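Local coordinates for NADB-Rossmann Superfamily protein (Streptococcus agalactiae, PDB 3LEC) that probably methylates N1 of adenine 22 in tRNA and binds a zinc ion in the crystal, at residues K10-V15 / T95-G100; E146-E151 / T184-E189; A138-I143 / H163-L168; F47-E52 / D89-I94. One frame throughout, in Å; residues are numbered along the deposited sequence.

Interaction 1 of 4, residues K10-V15 / T95-G100. With SO4 (sulfate ion), chain E; SO4 (sulfate ion), chain C.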
# COMPACT_ATOMS: atom_id res chain seq x y z
N LYS A 10 -13.22 -4.00 -3.03
CA LYS A 10 -13.16 -2.84 -2.11
C LYS A 10 -11.74 -2.33 -1.90
O LYS A 10 -11.47 -1.12 -1.88
CB LYS A 10 -13.81 -3.16 -0.76
CG LYS A 10 -15.31 -3.30 -0.85
CD LYS A 10 -15.95 -3.77 0.47
CE LYS A 10 -15.86 -2.70 1.55
NZ LYS A 10 -16.70 -3.05 2.74
N ARG A 11 -10.81 -3.28 -1.73
CA ARG A 11 -9.45 -2.97 -1.45
C ARG A 11 -8.87 -2.09 -2.56
O ARG A 11 -8.30 -1.03 -2.30
CB ARG A 11 -8.65 -4.27 -1.27
CG ARG A 11 -7.15 -4.13 -1.03
CD ARG A 11 -6.49 -5.50 -1.00
NE ARG A 11 -6.58 -6.16 -2.31
CZ ARG A 11 -5.63 -6.16 -3.25
NH1 ARG A 11 -4.47 -5.57 -3.05
NH2 ARG A 11 -5.84 -6.79 -4.40
N LEU A 12 -9.02 -2.54 -3.80
CA LEU A 12 -8.47 -1.79 -4.92
C LEU A 12 -9.27 -0.51 -5.22
O LEU A 12 -8.70 0.49 -5.65
CB LEU A 12 -8.39 -2.67 -6.17
CG LEU A 12 -7.36 -3.81 -6.15
CD1 LEU A 12 -7.35 -4.45 -7.53
CD2 LEU A 12 -5.98 -3.35 -5.80
N GLN A 13 -10.58 -0.55 -4.99
CA GLN A 13 -11.43 0.64 -5.17
C GLN A 13 -10.99 1.75 -4.24
O GLN A 13 -10.92 2.90 -4.66
CB GLN A 13 -12.92 0.32 -4.94
CG GLN A 13 -13.90 1.54 -5.21
CD GLN A 13 -13.80 2.06 -6.63
OE1 GLN A 13 -13.52 3.26 -6.85
NE2 GLN A 13 -14.04 1.19 -7.61
N LYS A 14 -10.73 1.40 -2.99
CA LYS A 14 -10.29 2.39 -2.01
C LYS A 14 -8.89 2.96 -2.32
O LYS A 14 -8.61 4.11 -2.03
CB LYS A 14 -10.48 1.86 -0.59
CG LYS A 14 -11.99 1.82 -0.28
CD LYS A 14 -12.35 1.13 1.02
CE LYS A 14 -13.88 0.92 1.09
NZ LYS A 14 -14.59 2.19 1.40
N VAL A 15 -8.03 2.17 -2.97
CA VAL A 15 -6.81 2.70 -3.55
C VAL A 15 -7.13 3.67 -4.72
O VAL A 15 -6.62 4.77 -4.76
CB VAL A 15 -5.85 1.59 -4.03
CG1 VAL A 15 -4.65 2.16 -4.77
CG2 VAL A 15 -5.37 0.78 -2.85
N THR A 95 1.38 3.40 -7.46
CA THR A 95 0.64 2.55 -6.53
C THR A 95 1.41 1.24 -6.34
O THR A 95 1.96 0.69 -7.29
CB THR A 95 -0.80 2.27 -7.01
OG1 THR A 95 -0.78 1.82 -8.37
CG2 THR A 95 -1.68 3.54 -6.92
N ILE A 96 1.47 0.75 -5.10
CA ILE A 96 2.03 -0.58 -4.83
C ILE A 96 1.11 -1.26 -3.83
O ILE A 96 0.97 -0.77 -2.72
CB ILE A 96 3.47 -0.54 -4.26
CG1 ILE A 96 4.38 0.41 -5.07
CG2 ILE A 96 4.06 -1.96 -4.22
CD1 ILE A 96 5.74 0.69 -4.40
N CYS A 97 0.48 -2.36 -4.25
CA CYS A 97 -0.54 -3.01 -3.40
C CYS A 97 -0.27 -4.49 -3.27
O CYS A 97 0.47 -5.06 -4.07
CB CYS A 97 -1.94 -2.84 -3.99
SG CYS A 97 -2.34 -1.18 -4.57
N GLY A 98 -0.88 -5.11 -2.26
CA GLY A 98 -0.87 -6.58 -2.12
C GLY A 98 0.48 -7.22 -1.84
O GLY A 98 0.75 -8.36 -2.24
N MSE A 99 1.35 -6.47 -1.17
CA MSE A 99 2.62 -7.01 -0.71
C MSE A 99 2.86 -6.53 0.71
O MSE A 99 2.26 -5.55 1.15
CB MSE A 99 3.78 -6.54 -1.61
CG MSE A 99 3.58 -6.84 -3.07
SE MSE A 99 5.11 -6.25 -4.11
CE MSE A 99 4.15 -5.72 -5.72
N GLY A 100 3.76 -7.21 1.42
CA GLY A 100 4.10 -6.88 2.80
C GLY A 100 4.77 -5.52 2.91
O GLY A 100 5.38 -5.05 1.95
S SO4 E . -18.44 -6.25 1.93
O1 SO4 E . -18.66 -6.70 3.31
O2 SO4 E . -19.23 -7.04 1.00
O3 SO4 E . -18.83 -4.86 1.84
O4 SO4 E . -17.03 -6.40 1.56
S SO4 C . 3.92 -10.86 1.75
O1 SO4 C . 4.37 -10.59 3.11
O2 SO4 C . 4.09 -12.28 1.47
O3 SO4 C . 2.50 -10.51 1.64
O4 SO4 C . 4.74 -10.05 0.83

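Interaction 2 of 4, residues E146-E151 / T184-E189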
# COMPACT_ATOMS: atom_id res chain seq x y z
N GLU A 146 -4.82 8.09 5.52
CA GLU A 146 -4.86 6.63 5.68
C GLU A 146 -6.29 6.10 5.71
O GLU A 146 -7.21 6.80 6.13
CB GLU A 146 -4.11 6.16 6.94
CG GLU A 146 -2.67 6.59 7.03
CD GLU A 146 -2.03 6.17 8.33
OE1 GLU A 146 -2.58 6.53 9.40
OE2 GLU A 146 -0.97 5.50 8.29
N ASP A 147 -6.48 4.85 5.27
CA ASP A 147 -7.77 4.22 5.39
C ASP A 147 -7.55 2.79 5.88
O ASP A 147 -6.51 2.23 5.62
CB ASP A 147 -8.50 4.19 4.05
CG ASP A 147 -9.94 3.73 4.17
OD1 ASP A 147 -10.64 4.15 5.12
OD2 ASP A 147 -10.38 2.96 3.31
N ILE A 148 -8.51 2.25 6.61
CA ILE A 148 -8.51 0.82 6.94
C ILE A 148 -9.90 0.31 6.55
O ILE A 148 -10.92 0.96 6.84
CB ILE A 148 -8.15 0.54 8.41
CG1 ILE A 148 -7.99 -0.98 8.63
CG2 ILE A 148 -9.18 1.16 9.40
CD1 ILE A 148 -7.39 -1.35 9.97
N LEU A 149 -9.92 -0.82 5.85
CA LEU A 149 -11.12 -1.35 5.25
C LEU A 149 -11.22 -2.84 5.54
O LEU A 149 -10.20 -3.45 5.87
CB LEU A 149 -11.08 -1.11 3.74
CG LEU A 149 -10.02 -1.86 2.94
CD1 LEU A 149 -10.72 -2.92 2.09
CD2 LEU A 149 -9.21 -0.90 2.04
N THR A 150 -12.41 -3.41 5.40
CA THR A 150 -12.65 -4.84 5.63
C THR A 150 -13.16 -5.55 4.36
O THR A 150 -13.91 -4.96 3.58
CB THR A 150 -13.71 -5.08 6.74
OG1 THR A 150 -15.01 -4.75 6.24
CG2 THR A 150 -13.42 -4.23 7.94
N GLU A 151 -12.75 -6.79 4.18
CA GLU A 151 -13.03 -7.53 2.94
C GLU A 151 -12.48 -8.97 2.97
O GLU A 151 -11.26 -9.18 2.86
CB GLU A 151 -12.42 -6.76 1.78
CG GLU A 151 -12.79 -7.22 0.43
CD GLU A 151 -11.59 -7.15 -0.44
OE1 GLU A 151 -11.48 -6.18 -1.21
OE2 GLU A 151 -10.72 -8.04 -0.31
N THR A 184 -11.87 4.53 13.83
CA THR A 184 -13.11 3.94 13.33
C THR A 184 -13.37 2.60 14.00
O THR A 184 -12.47 2.03 14.59
CB THR A 184 -13.01 3.68 11.82
OG1 THR A 184 -11.97 2.72 11.57
CG2 THR A 184 -12.72 4.97 11.06
N THR A 185 -14.61 2.11 13.88
CA THR A 185 -14.94 0.75 14.32
C THR A 185 -14.00 -0.32 13.75
O THR A 185 -13.57 -1.20 14.50
CB THR A 185 -16.39 0.36 13.99
OG1 THR A 185 -17.26 1.42 14.38
CG2 THR A 185 -16.77 -0.89 14.72
N VAL A 186 -13.68 -0.26 12.46
CA VAL A 186 -12.82 -1.27 11.82
C VAL A 186 -11.44 -1.27 12.48
O VAL A 186 -10.86 -2.32 12.75
CB VAL A 186 -12.65 -1.01 10.29
CG1 VAL A 186 -11.64 -1.98 9.65
CG2 VAL A 186 -14.00 -1.08 9.57
N PHE A 187 -10.93 -0.08 12.73
CA PHE A 187 -9.64 0.11 13.40
C PHE A 187 -9.63 -0.54 14.79
O PHE A 187 -8.73 -1.30 15.14
CB PHE A 187 -9.38 1.61 13.51
CG PHE A 187 -8.16 1.98 14.31
CD1 PHE A 187 -6.90 2.02 13.71
CD2 PHE A 187 -8.27 2.32 15.65
CE1 PHE A 187 -5.77 2.41 14.44
CE2 PHE A 187 -7.15 2.69 16.39
CZ PHE A 187 -5.89 2.73 15.78
N LYS A 188 -10.65 -0.24 15.58
CA LYS A 188 -10.81 -0.82 16.90
C LYS A 188 -10.88 -2.35 16.81
O LYS A 188 -10.20 -3.05 17.56
CB LYS A 188 -12.09 -0.29 17.54
CG LYS A 188 -11.95 1.06 18.18
CD LYS A 188 -13.21 1.36 18.98
CE LYS A 188 -14.19 2.23 18.19
NZ LYS A 188 -13.73 3.66 18.16
N GLU A 189 -11.66 -2.86 15.85
CA GLU A 189 -11.80 -4.31 15.70
C GLU A 189 -10.46 -4.95 15.32
O GLU A 189 -10.11 -6.03 15.82
CB GLU A 189 -12.91 -4.67 14.69
CG GLU A 189 -14.31 -4.31 15.22
CD GLU A 189 -15.45 -4.41 14.22
OE1 GLU A 189 -15.25 -4.71 13.02
OE2 GLU A 189 -16.59 -4.14 14.66
O HOH W 1 -12.12 2.42 8.71

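Interaction 3 of 4, residues A138-I143 / H163-L168. With ZN (zinc ion), chain B.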
# COMPACT_ATOMS: atom_id res chain seq x y z
N ALA A 138 11.84 8.06 7.55
CA ALA A 138 13.29 8.22 7.48
C ALA A 138 13.76 8.79 6.15
O ALA A 138 14.91 9.24 6.04
CB ALA A 138 13.99 6.88 7.73
N ASN A 139 12.88 8.79 5.14
CA ASN A 139 13.28 9.19 3.79
C ASN A 139 12.53 10.38 3.20
O ASN A 139 12.39 10.51 1.97
CB ASN A 139 13.26 7.98 2.87
CG ASN A 139 14.33 6.98 3.21
OD1 ASN A 139 15.49 7.13 2.81
ND2 ASN A 139 13.97 5.96 3.99
N ASP A 140 12.05 11.26 4.07
CA ASP A 140 11.47 12.52 3.62
C ASP A 140 10.17 12.27 2.78
O ASP A 140 9.85 13.01 1.84
CB ASP A 140 12.52 13.41 2.89
CG ASP A 140 13.27 14.33 3.85
OD1 ASP A 140 12.70 14.67 4.90
OD2 ASP A 140 14.42 14.75 3.56
N PHE A 141 9.43 11.23 3.17
CA PHE A 141 8.04 11.07 2.76
C PHE A 141 7.08 11.33 3.91
O PHE A 141 7.44 11.17 5.08
CB PHE A 141 7.81 9.70 2.12
CG PHE A 141 8.59 9.51 0.86
CD1 PHE A 141 8.09 10.01 -0.34
CD2 PHE A 141 9.83 8.86 0.87
CE1 PHE A 141 8.82 9.87 -1.53
CE2 PHE A 141 10.57 8.71 -0.32
CZ PHE A 141 10.06 9.22 -1.52
N GLU A 142 5.88 11.77 3.56
CA GLU A 142 4.86 12.13 4.53
C GLU A 142 3.53 11.45 4.18
O GLU A 142 3.07 11.49 3.04
CB GLU A 142 4.71 13.66 4.61
CG GLU A 142 3.56 14.13 5.49
CD GLU A 142 3.54 15.63 5.71
OE1 GLU A 142 3.45 16.05 6.88
OE2 GLU A 142 3.60 16.40 4.71
N ILE A 143 2.93 10.82 5.17
CA ILE A 143 1.59 10.25 5.03
C ILE A 143 0.59 11.40 5.17
O ILE A 143 0.65 12.15 6.16
CB ILE A 143 1.32 9.20 6.13
CG1 ILE A 143 2.31 8.04 6.00
CG2 ILE A 143 -0.14 8.73 6.05
CD1 ILE A 143 2.44 7.20 7.26
N HIS A 163 5.83 13.66 -0.97
CA HIS A 163 7.11 14.12 -0.41
C HIS A 163 6.79 15.04 0.76
O HIS A 163 5.81 15.79 0.71
CB HIS A 163 7.94 14.84 -1.48
CG HIS A 163 8.45 13.93 -2.56
ND1 HIS A 163 9.67 13.29 -2.49
CD2 HIS A 163 7.90 13.56 -3.75
CE1 HIS A 163 9.84 12.56 -3.58
NE2 HIS A 163 8.79 12.72 -4.36
N GLY A 164 7.61 14.94 1.81
CA GLY A 164 7.45 15.78 3.00
C GLY A 164 8.25 15.23 4.16
O GLY A 164 8.51 14.03 4.23
N HIS A 165 8.64 16.12 5.07
CA HIS A 165 9.39 15.72 6.24
C HIS A 165 8.45 15.42 7.40
O HIS A 165 7.74 16.30 7.88
CB HIS A 165 10.35 16.84 6.63
CG HIS A 165 11.24 16.49 7.78
ND1 HIS A 165 12.58 16.20 7.63
CD2 HIS A 165 10.97 16.36 9.11
CE1 HIS A 165 13.10 15.92 8.82
NE2 HIS A 165 12.14 16.01 9.73
N MSE A 166 8.48 14.18 7.89
CA MSE A 166 7.48 13.72 8.85
C MSE A 166 8.20 13.10 10.01
O MSE A 166 9.15 12.36 9.82
CB MSE A 166 6.58 12.68 8.17
CG MSE A 166 5.71 11.89 9.14
SE MSE A 166 4.55 10.60 8.20
CE MSE A 166 5.87 9.25 7.72
N ASN A 167 7.78 13.42 11.23
CA ASN A 167 8.28 12.72 12.40
C ASN A 167 7.10 11.96 12.96
O ASN A 167 6.00 12.52 13.09
CB ASN A 167 8.79 13.68 13.47
CG ASN A 167 10.00 14.47 13.02
OD1 ASN A 167 10.73 14.07 12.12
ND2 ASN A 167 10.22 15.61 13.67
N LEU A 168 7.30 10.68 13.24
CA LEU A 168 6.24 9.86 13.85
C LEU A 168 6.69 9.24 15.17
O LEU A 168 7.83 8.81 15.28
CB LEU A 168 5.75 8.76 12.89
CG LEU A 168 4.98 9.10 11.62
CD1 LEU A 168 4.51 7.79 10.96
CD2 LEU A 168 3.79 10.02 11.87
ZN ZN B . 13.81 16.03 5.92
O HOH W 2 11.27 13.74 -0.50
O HOH W 3 15.72 15.38 6.66
O HOH W 4 9.87 12.19 6.46
O HOH W 5 3.40 15.93 2.21

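Interaction 4 of 4, residues F47-E52 / D89-I94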
# COMPACT_ATOMS: atom_id res chain seq x y z
N PHE A 47 -2.93 8.26 -18.23
CA PHE A 47 -1.97 7.26 -18.72
C PHE A 47 -1.57 6.37 -17.56
O PHE A 47 -1.51 6.82 -16.40
CB PHE A 47 -0.72 7.95 -19.30
CG PHE A 47 0.41 7.02 -19.67
CD1 PHE A 47 0.32 6.20 -20.78
CD2 PHE A 47 1.58 7.00 -18.91
CE1 PHE A 47 1.38 5.36 -21.12
CE2 PHE A 47 2.62 6.16 -19.23
CZ PHE A 47 2.52 5.34 -20.35
N ALA A 48 -1.29 5.10 -17.85
CA ALA A 48 -0.80 4.20 -16.82
C ALA A 48 0.18 3.16 -17.37
O ALA A 48 0.15 2.84 -18.56
CB ALA A 48 -1.95 3.51 -16.06
N ILE A 49 1.05 2.68 -16.49
CA ILE A 49 1.94 1.54 -16.77
C ILE A 49 1.61 0.47 -15.74
O ILE A 49 1.50 0.75 -14.52
CB ILE A 49 3.43 1.91 -16.67
CG1 ILE A 49 3.80 3.05 -17.66
CG2 ILE A 49 4.34 0.69 -16.88
CD1 ILE A 49 5.07 3.83 -17.21
N ALA A 50 1.43 -0.75 -16.22
CA ALA A 50 1.27 -1.90 -15.34
C ALA A 50 2.61 -2.61 -15.34
O ALA A 50 3.02 -3.17 -16.35
CB ALA A 50 0.16 -2.84 -15.83
N GLY A 51 3.31 -2.55 -14.20
CA GLY A 51 4.66 -3.09 -14.10
C GLY A 51 4.60 -4.50 -13.54
O GLY A 51 4.00 -4.73 -12.51
N GLU A 52 5.20 -5.44 -14.26
CA GLU A 52 5.14 -6.83 -13.84
C GLU A 52 6.56 -7.33 -13.81
O GLU A 52 7.42 -6.84 -14.57
CB GLU A 52 4.27 -7.68 -14.78
CG GLU A 52 2.82 -7.20 -15.03
CD GLU A 52 1.95 -7.12 -13.76
OE1 GLU A 52 2.29 -7.70 -12.72
OE2 GLU A 52 0.89 -6.46 -13.81
N ASP A 89 8.15 9.05 -19.46
CA ASP A 89 6.80 8.60 -19.15
C ASP A 89 6.02 9.64 -18.38
O ASP A 89 4.78 9.62 -18.38
CB ASP A 89 6.88 7.30 -18.35
CG ASP A 89 7.25 6.11 -19.20
OD1 ASP A 89 6.76 6.01 -20.35
OD2 ASP A 89 8.02 5.25 -18.71
N ASN A 90 6.74 10.56 -17.74
CA ASN A 90 6.14 11.65 -16.97
C ASN A 90 5.14 11.15 -15.92
O ASN A 90 4.02 11.65 -15.86
CB ASN A 90 5.46 12.66 -17.92
CG ASN A 90 5.09 13.96 -17.22
OD1 ASN A 90 5.63 14.28 -16.15
ND2 ASN A 90 4.17 14.72 -17.81
N ILE A 91 5.55 10.14 -15.15
CA ILE A 91 4.71 9.57 -14.08
C ILE A 91 4.71 10.49 -12.87
O ILE A 91 5.76 10.96 -12.46
CB ILE A 91 5.24 8.18 -13.66
CG1 ILE A 91 5.21 7.22 -14.86
CG2 ILE A 91 4.46 7.62 -12.48
CD1 ILE A 91 3.81 6.97 -15.49
N ASP A 92 3.53 10.75 -12.34
CA ASP A 92 3.40 11.59 -11.15
C ASP A 92 2.85 10.78 -9.98
O ASP A 92 2.88 11.26 -8.85
CB ASP A 92 2.52 12.80 -11.44
CG ASP A 92 1.19 12.43 -12.08
OD1 ASP A 92 0.96 12.86 -13.23
OD2 ASP A 92 0.37 11.73 -11.46
N THR A 93 2.35 9.57 -10.24
CA THR A 93 1.76 8.75 -9.17
C THR A 93 2.17 7.27 -9.28
O THR A 93 2.16 6.70 -10.37
CB THR A 93 0.21 8.79 -9.20
OG1 THR A 93 -0.26 10.14 -9.23
CG2 THR A 93 -0.38 8.08 -7.98
N ILE A 94 2.47 6.66 -8.14
CA ILE A 94 2.85 5.25 -8.07
C ILE A 94 1.93 4.55 -7.06
O ILE A 94 1.69 5.06 -5.97
CB ILE A 94 4.33 5.08 -7.68
CG1 ILE A 94 5.23 5.69 -8.78
CG2 ILE A 94 4.70 3.60 -7.43
CD1 ILE A 94 6.74 5.63 -8.44

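Interaction 1 of 4, residues K10-V15 / T95-G100
Helix 10-15 runs close to antiparallel with strand 95-97, at 160° with the axes 10.6 Å apart, so that Leu12 sits across from Cys97 and Val15 across from Thr95. Val15 turns both methyls to the strand. CG1, anti to the backbone N (chi1 174°), meets Thr95 CG2 at 3.9 Å, while Val15 CG2 lies 4.0 Å from Cys97 SG. Thr95 thus offers its methyl to the helix, and its hydroxyl is hydrogen-bonded to Asp27. Leu12 CD2 touches Cys97 SG more loosely and also covers one face of the Arg11 guanidinium, 3.5 Å above its plane. Arg11 NH1 lies 3.8 Å from Cys97 CB. Gly98 N lies at the guanidinium edge, and Arg11 NH1 and Gly98 N both bond Gln124 OE1, a shared acceptor that ties helix to strand. Past Gly98, where the chain turns a corner, Gly100 N, at the N-cap of helix 101-110, donates to O4 of a sulfate, probably from the crystallisation liquor, at 3.1 Å. This is an N-terminal helix laid over one face of a class I methyltransferase (Rossmann-like) sheet, reaching the carboxyl end of its fourth strand.

Interaction 2 of 4, residues E146-E151 / T184-E189
Val186 packs against Ile148 and Thr150, two side chains that leave strand 146-150 on the same face. The helix 185-189 crosses the strand at 73°, its axis 8.1 Å away. Val186 and Ile148 slide past each other in opposite directions, with Ile148 CG1 3.9 Å from Val186 CG1. Thr150 comes in at a slant and puts its methyl between the two branches of the valine: Thr150 CG2 is 3.3 Å from Val186 CG1, tighter than usual van der Waals contact, and 3.6 Å from Val186 CG2. Ile148 CG1 is anti to the backbone N (chi1 -173°); the other branch, Ile148 CG2, faces the start of the helix and meets Phe187 CB at 4.1 Å. Strand 141-150 is an outermost strand of the class I methyltransferase sheet, sixth along the chain and last in the order 3-2-1-4-5-7-6, and the contact joins it to helix 185-204 of the C-terminal helical part. The Phe187 ring swings clear of the strand to Leu179 and Leu180 and meets Trp191 edge-to-face. Thr184 is the N-cap: its OG1 accepts from Phe187 N at 3.2 Å along a fairly straight bond (162°). Thr184 OG1 is also hydrogen-bonded, at 2.9 Å, to a water that donates to Ile148 O, bridging strand backbone and cap.

Interaction 3 of 4, residues A138-I143 / H163-L168
A zinc ion joins Asp140 and His165: Asp140 OD1 binds it at 2.0 Å and His165 ND1 at 2.1 Å, with a water as third ligand. His165 CG stands anti to the backbone N (chi1 -177°), and the turn of the ring (chi2 106°) brings ND1 to the metal. The backbone holds the two segments together just beneath. Gly164 N donates almost straight (176°) to Asp140 O at 3.0 Å, coming from above the carbonyl plane, and Phe141 pairs with His163 as an antiparallel non-hydrogen-bonded bridge. Waters add further links. One donates to Asp140 O and is also hydrogen-bonded to His163 ND1, lying in the plane of that ring; another donates to both Glu142 OE2 and His163 O. Among the rings, Phe141 and His163 lie side by side pointing the same way, with Phe141 CE1 over one face of the imidazole, 3.5 Å from His163 CE1. His163 NE2 is hydrogen-bonded to Leu115 O. The apolar part is carried by Met166, a selenomethionine, whose chain bends at chi3 to bring CE 4.0 Å from Ile143 CD1; its SE lies 3.4 Å from Ile143 N, a buried amide with no hydrogen-bonding partner. The metal sits at the amino end of strand 141-150, opposite the carboxyl edge where class I methyltransferases bind their cofactor. With one carboxylate oxygen, one imidazole nitrogen and a water as its ligands in this chain, the ion bridges the two segments at an exposed spot; its role is not established.

Interaction 4 of 4, residues F47-E52 / D89-I94
Phe47 and Ile49 of strand 47-52 make a buried, mainly apolar contact with Asp89 and Ile91, in the loop that leads into strand 93-99. In the class I methyltransferase fold these are the second and fourth strands of the sheet, with the first, 23-28, lying between them, so the side chains meet across an intervening strand near the amino ends. The Ile91 delta methyl is central. It lies at the edge of the Phe47 ring, near its plane, with Ile91 CD1 4.0 Å from Phe47 CE2, and the two side chains cross at about a right angle. On another flank Ile91 CD1 is 3.8 Å from Ile49 CD1. Ile49 also crosses Asp89 at about a right angle: its CD1 rests against the carboxylate, 3.6 Å from Asp89 OD2 and 3.7 Å from Asp89 CG. That buried acid is well provided for, since OD2 forms a salt bridge with Arg77 and accepts from Glu86 N; the arginine probably stabilises its negative charge. Asp89 O accepts from Arg24 NH2, which ties the loop to the strand in between, and Phe85 packs on both isoleucines. Where the loop becomes strand, Asp92 OD1 takes the Arg24 backbone N, while Thr93 OG1 donates to Asp92 OD2 at 2.8 Å, on the lone pair anti to the other carboxylate oxygen.

How the interactions relate
From the N terminus, helix 10-15 is the first piece to engage, and interaction 1 closes a long loop when the chain reaches 95-100, with the first three strands of the sheet inside it. Interaction 4 nests within that loop, and its second segment runs straight on into 95-100, so both use strand 93-99. Interactions 2 and 3 come later and cross: strand 141-150 begins in interaction 3 and ends in interaction 2, and their partners follow in the order 163-168, then 184-189. Interactions 1 and 2 touch, with Arg11 N probably hydrogen-bonded to Glu151 OE1. Together the four join the N-terminal helix, the sheet, the zinc-binding loops at the amino end of its edge strand and the C-terminal helices.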